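PDB 6AU1: putative hemin storage protein from Bordetella bronchiseptica, which cleaves deacetylated poly-beta-1,6-N-acetylglucosamine, the biofilm polysaccharide, through the glycoside hydrolase domain held in this chain. Local coordinates for residues V96-V101 with S126-S131; K110-T115 with D167-S172. All blocks are in the same frame, centred on the assembly; numbering follows the deposited sequence.

In the fold
Contacts 1 and 2 lie at the C-terminal end of the barrel strands of the (beta/alpha)8-type glycoside hydrolase domain, on the same side of the chain's centre, their centres about 12 Å apart, in loops that follow neighbouring parallel strands 89-94 and 156-159. Three segments, 96-101, 110-115 and 126-131, belong to the long loop between strand 89-94 and helix 135-151, while 167-172 comes from the next loop, ahead of helix 173-181. Along the chain the segments alternate: contact 1 folds the first loop on itself, contact 2 ties its middle to the second. The Arg129 to Glu169 salt bridge and the Ser131 hydroxyl near Asp170 join them, at the end of the barrel where TIM-barrel enzymes carry their active sites.

Contact 1 of 2, residues V96-V101 with S126-S131; sequences VLTFSV and SPTRLS
Leu130 packs against the backbone of 96-101, and here the contact is densest. Leu130 N donates to Leu97 O at 2.9 Å, nearly straight (165°), although it meets the oxygen from well above the carbonyl plane. CB and CG of Leu130 also press close to this oxygen, and with CG anti to the carbonyl carbon CD1 reaches Phe99 O at 3.6 Å. From the other segment Leu97 lays CB and both methyls along Leu130 O, while its CB also meets Arg129 CB. Alongside, Thr98 directs CG2 at Arg129 CG, 3.6 Å apart, the two side chains crossing obliquely. The segments are two parts of the long loop between strand 89-94 and helix 135-151 of the TIM-barrel domain, and Ile141 of that helix touches both Phe99 and Leu130. A type I beta turn from Ser126 to Arg129 shapes 126-131. Bent at chi3, Arg129 brings NE back to Ser126 O in the guanidinium plane (2.7 Å), and the same oxygen accepts Arg129 N; NH2 meanwhile forms a salt bridge with Glu169. Toward Thr128 and Ser100, both partly exposed, direct packing thins and two waters bridge the segments. One water donates to Phe99 O and Thr128 O; a second links Ser100 OG to Thr128 OG1, which also shares a 2.8 Å hydrogen bond with Ser126 OG. Ser100 OG, which is bonded to Asp57 too, rests 3.5 Å from Thr128 CB.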
loop_
_atom_site.group_PDB
_atom_site.type_symbol
_atom_site.label_atom_id
_atom_site.label_comp_id
_atom_site.label_asym_id
_atom_site.label_seq_id
_atom_site.Cartn_x
_atom_site.Cartn_y
_atom_site.Cartn_z
ATOM N N VAL A 96 -6.153 3.540 2.252
ATOM C CA VAL A 96 -6.299 4.339 3.447
ATOM C C VAL A 96 -7.418 5.367 3.252
ATOM O O VAL A 96 -8.177 5.661 4.182
ATOM C CB VAL A 96 -4.978 5.051 3.787
ATOM C CG1 VAL A 96 -5.124 5.874 5.079
ATOM C CG2 VAL A 96 -3.834 4.021 3.922
ATOM N N LEU A 97 -7.493 5.926 2.043
ATOM C CA LEU A 97 -8.375 7.063 1.749
ATOM C C LEU A 97 -9.316 6.862 0.564
ATOM O O LEU A 97 -10.425 7.415 0.557
ATOM C CB LEU A 97 -7.543 8.320 1.460
ATOM C CG LEU A 97 -6.544 8.774 2.518
ATOM C CD1 LEU A 97 -5.861 10.028 1.985
ATOM C CD2 LEU A 97 -7.245 9.034 3.850
ATOM N N THR A 98 -8.881 6.114 -0.454
ATOM C CA THR A 98 -9.661 6.048 -1.701
ATOM C C THR A 98 -10.808 5.039 -1.626
ATOM O O THR A 98 -10.624 3.851 -1.902
ATOM C CB THR A 98 -8.792 5.690 -2.932
ATOM O OG1 THR A 98 -8.168 4.407 -2.746
ATOM C CG2 THR A 98 -7.728 6.755 -3.188
ATOM N N PHE A 99 -11.972 5.536 -1.229
ATOM C CA PHE A 99 -13.214 4.775 -1.267
ATOM C C PHE A 99 -14.260 5.638 -1.928
ATOM O O PHE A 99 -14.638 6.675 -1.382
ATOM C CB PHE A 99 -13.652 4.370 0.142
ATOM C CG PHE A 99 -12.646 3.524 0.850
ATOM C CD1 PHE A 99 -12.630 2.142 0.661
ATOM C CD2 PHE A 99 -11.694 4.107 1.683
ATOM C CE1 PHE A 99 -11.677 1.351 1.310
ATOM C CE2 PHE A 99 -10.747 3.327 2.334
ATOM C CZ PHE A 99 -10.740 1.941 2.147
ATOM N N SER A 100 -14.711 5.223 -3.107
ATOM C CA SER A 100 -15.696 5.998 -3.858
ATOM C C SER A 100 -17.103 5.557 -3.465
ATOM O O SER A 100 -17.763 4.803 -4.178
ATOM C CB SER A 100 -15.459 5.847 -5.362
ATOM O OG SER A 100 -14.210 6.442 -5.720
ATOM N N VAL A 101 -17.532 6.028 -2.302
ATOM C CA VAL A 101 -18.842 5.736 -1.761
ATOM C C VAL A 101 -19.943 6.273 -2.679
ATOM O O VAL A 101 -19.730 7.224 -3.435
ATOM C CB VAL A 101 -19.002 6.344 -0.346
ATOM C CG1 VAL A 101 -17.991 5.739 0.602
ATOM C CG2 VAL A 101 -18.834 7.874 -0.390
ATOM N N SER A 126 -4.966 10.024 -6.159
ATOM C CA SER A 126 -6.270 9.948 -6.821
ATOM C C SER A 126 -7.174 11.081 -6.369
ATOM O O SER A 126 -7.198 11.416 -5.187
ATOM C CB SER A 126 -6.950 8.600 -6.523
ATOM O OG SER A 126 -8.301 8.608 -6.969
ATOM N N PRO A 127 -7.952 11.661 -7.303
ATOM C CA PRO A 127 -8.960 12.653 -6.922
ATOM C C PRO A 127 -10.021 12.084 -5.980
ATOM O O PRO A 127 -10.740 12.870 -5.357
ATOM C CB PRO A 127 -9.606 13.047 -8.261
ATOM C CG PRO A 127 -8.638 12.635 -9.306
ATOM C CD PRO A 127 -7.896 11.449 -8.758
ATOM N N THR A 128 -10.120 10.757 -5.886
ATOM C CA THR A 128 -11.130 10.120 -5.048
ATOM C C THR A 128 -10.704 9.905 -3.594
ATOM O O THR A 128 -11.490 9.374 -2.800
ATOM C CB THR A 128 -11.546 8.737 -5.616
ATOM O OG1 THR A 128 -10.463 7.813 -5.445
ATOM C CG2 THR A 128 -11.915 8.846 -7.105
ATOM N N ARG A 129 -9.467 10.277 -3.235
ATOM C CA ARG A 129 -9.057 10.187 -1.830
ATOM C C ARG A 129 -10.047 10.937 -0.942
ATOM O O ARG A 129 -10.238 12.150 -1.106
ATOM C CB ARG A 129 -7.649 10.779 -1.607
ATOM C CG ARG A 129 -6.471 9.904 -2.053
ATOM C CD ARG A 129 -5.201 10.782 -2.158
ATOM N NE ARG A 129 -5.430 11.835 -3.157
ATOM C CZ ARG A 129 -4.820 13.020 -3.177
ATOM N NH1 ARG A 129 -3.911 13.327 -2.258
ATOM N NH2 ARG A 129 -5.127 13.901 -4.125
ATOM N N LEU A 130 -10.669 10.232 -0.004
ATOM C CA LEU A 130 -11.490 10.909 0.993
ATOM C C LEU A 130 -10.577 11.742 1.889
ATOM O O LEU A 130 -9.416 11.383 2.111
ATOM C CB LEU A 130 -12.291 9.899 1.823
ATOM C CG LEU A 130 -13.404 9.180 1.055
ATOM C CD1 LEU A 130 -14.011 8.083 1.920
ATOM C CD2 LEU A 130 -14.463 10.197 0.641
ATOM N N SER A 131 -11.090 12.861 2.392
ATOM C CA SER A 131 -10.333 13.683 3.333
ATOM C C SER A 131 -10.348 13.112 4.744
ATOM O O SER A 131 -11.399 13.057 5.381
ATOM C CB SER A 131 -10.887 15.104 3.377
ATOM O OG SER A 131 -10.169 15.870 4.335
HETATM O O HOH W 1 -14.220 9.260 -2.688
HETATM O O HOH W 2 -11.787 5.607 -4.627
#

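Contact 2 of 2, residues K110-T115 with D167-S172; sequences KVVQST and DTEDSS
This polar contact, in which backbone and side-chain hydrogen bonds share the work, joins two irregular loops, after strands 89-94 and 156-159, its centre about 21 Å from the centre of the chain. Gln113 sits at its middle, bonded through both backbone polar groups: its N-H runs almost straight (173°) to Asp170 OD1, and its carbonyl accepts Ser171 N at 2.8 Å. Thr115 N donates to a lone pair of Thr168 O, in the carbonyl plane. Beside that bond the hydroxyls meet tip to tip, Ser114 OG giving its proton to Thr168 OG1 at 2.6 Å. On the buried flank Val112 CG1 presses on the Glu169 carboxylate carbon CD (3.7 Å), the side chains crossing at about a right angle; Arg117 joins Arg129 in salt-bridging Glu169 OE1. On the exposed flank the extended Gln113 side chain lies along Ser172, and a water joins its OE1 to Ser171 OG. A cis peptide bond precedes Asp170, whose OD2 is hydrogen-bonded to Ser131 OG. OD1 of Asp170 takes three donors out of the carboxylate plane, Gln113 N from one face, Ser172 N and OG from the other. The bond from Ser172 N makes an Asx turn, immediately before helix 173-181, with Ser172 as N-cap.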
loop_
_atom_site.group_PDB
_atom_site.type_symbol
_atom_site.label_atom_id
_atom_site.label_comp_id
_atom_site.label_asym_id
_atom_site.label_seq_id
_atom_site.Cartn_x
_atom_site.Cartn_y
_atom_site.Cartn_z
ATOM N N LYS A 110 -16.604 14.186 0.086
ATOM C CA LYS A 110 -15.764 14.775 1.127
ATOM C C LYS A 110 -14.327 14.336 0.891
ATOM O O LYS A 110 -13.746 13.577 1.677
ATOM C CB LYS A 110 -16.243 14.372 2.527
ATOM C CG LYS A 110 -17.715 14.679 2.794
ATOM C CD LYS A 110 -18.052 16.136 2.476
ATOM C CE LYS A 110 -19.493 16.452 2.883
ATOM N NZ LYS A 110 -19.898 17.826 2.454
ATOM N N VAL A 111 -13.771 14.832 -0.210
ATOM C CA VAL A 111 -12.483 14.379 -0.704
ATOM C C VAL A 111 -11.389 15.405 -0.444
ATOM O O VAL A 111 -11.675 16.575 -0.149
ATOM C CB VAL A 111 -12.539 14.092 -2.220
ATOM C CG1 VAL A 111 -13.480 12.909 -2.502
ATOM C CG2 VAL A 111 -12.990 15.350 -2.990
ATOM N N VAL A 112 -10.145 14.957 -0.568
ATOM C CA VAL A 112 -8.974 15.833 -0.469
ATOM C C VAL A 112 -9.035 16.921 -1.531
ATOM O O VAL A 112 -9.238 16.636 -2.720
ATOM C CB VAL A 112 -7.665 15.029 -0.628
ATOM C CG1 VAL A 112 -6.443 15.964 -0.794
ATOM C CG2 VAL A 112 -7.492 14.059 0.553
ATOM N N GLN A 113 -8.878 18.168 -1.101
ATOM C CA GLN A 113 -8.905 19.287 -2.029
ATOM C C GLN A 113 -7.496 19.828 -2.206
ATOM O O GLN A 113 -6.639 19.638 -1.339
ATOM C CB GLN A 113 -9.849 20.385 -1.529
ATOM C CG GLN A 113 -11.313 19.937 -1.434
ATOM C CD GLN A 113 -12.221 21.052 -0.935
ATOM O OE1 GLN A 113 -11.908 22.236 -1.080
ATOM N NE2 GLN A 113 -13.340 20.681 -0.332
ATOM N N SER A 114 -7.261 20.459 -3.355
ATOM C CA SER A 114 -5.978 21.078 -3.682
ATOM C C SER A 114 -6.183 22.558 -3.991
ATOM O O SER A 114 -7.196 22.937 -4.569
ATOM C CB SER A 114 -5.332 20.381 -4.881
ATOM O OG SER A 114 -4.304 21.178 -5.459
ATOM N N THR A 115 -5.219 23.400 -3.638
ATOM C CA THR A 115 -5.340 24.821 -3.957
ATOM C C THR A 115 -5.200 25.117 -5.451
ATOM O O THR A 115 -5.587 26.197 -5.921
ATOM C CB THR A 115 -4.276 25.656 -3.209
ATOM O OG1 THR A 115 -2.974 25.194 -3.569
ATOM C CG2 THR A 115 -4.448 25.525 -1.702
ATOM N N ASP A 167 1.939 19.154 -1.877
ATOM C CA ASP A 167 2.186 20.393 -1.142
ATOM C C ASP A 167 1.131 21.465 -1.443
ATOM O O ASP A 167 1.298 22.620 -1.064
ATOM C CB ASP A 167 3.603 20.916 -1.434
ATOM C CG ASP A 167 3.890 21.073 -2.918
ATOM O OD1 ASP A 167 3.029 20.723 -3.752
ATOM O OD2 ASP A 167 5.005 21.536 -3.249
ATOM N N THR A 168 0.037 21.064 -2.092
ATOM C CA THR A 168 -1.129 21.935 -2.288
ATOM C C THR A 168 -2.367 21.374 -1.588
ATOM O O THR A 168 -3.477 21.909 -1.735
ATOM C CB THR A 168 -1.462 22.128 -3.792
ATOM O OG1 THR A 168 -1.942 20.889 -4.339
ATOM C CG2 THR A 168 -0.228 22.590 -4.558
ATOM N N GLU A 169 -2.169 20.285 -0.836
ATOM C CA GLU A 169 -3.257 19.534 -0.208
ATOM C C GLU A 169 -2.986 19.357 1.286
ATOM O O GLU A 169 -1.843 19.494 1.710
ATOM C CB GLU A 169 -3.383 18.148 -0.858
ATOM C CG GLU A 169 -3.718 18.171 -2.344
ATOM C CD GLU A 169 -3.561 16.799 -2.993
ATOM O OE1 GLU A 169 -4.257 16.539 -3.998
ATOM O OE2 GLU A 169 -2.753 15.981 -2.500
ATOM N N ASP A 170 -3.987 19.048 2.108
ATOM C CA ASP A 170 -5.418 19.068 1.831
ATOM C C ASP A 170 -5.908 20.502 2.081
ATOM O O ASP A 170 -5.644 21.061 3.144
ATOM C CB ASP A 170 -6.094 18.040 2.758
ATOM C CG ASP A 170 -7.576 17.887 2.522
ATOM O OD1 ASP A 170 -8.197 18.732 1.849
ATOM O OD2 ASP A 170 -8.117 16.892 3.045
ATOM N N SER A 171 -6.590 21.102 1.104
ATOM C CA SER A 171 -7.026 22.501 1.210
ATOM C C SER A 171 -8.497 22.654 1.614
ATOM O O SER A 171 -9.044 23.766 1.627
ATOM C CB SER A 171 -6.781 23.230 -0.118
ATOM O OG SER A 171 -7.557 22.647 -1.155
ATOM N N SER A 172 -9.135 21.544 1.963
ATOM C CA SER A 172 -10.549 21.566 2.338
ATOM C C SER A 172 -10.724 22.307 3.665
ATOM O O SER A 172 -9.772 22.419 4.441
ATOM C CB SER A 172 -11.098 20.136 2.424
ATOM O OG SER A 172 -10.537 19.434 3.518
HETATM O O HOH W 3 -9.772 24.092 -1.812
#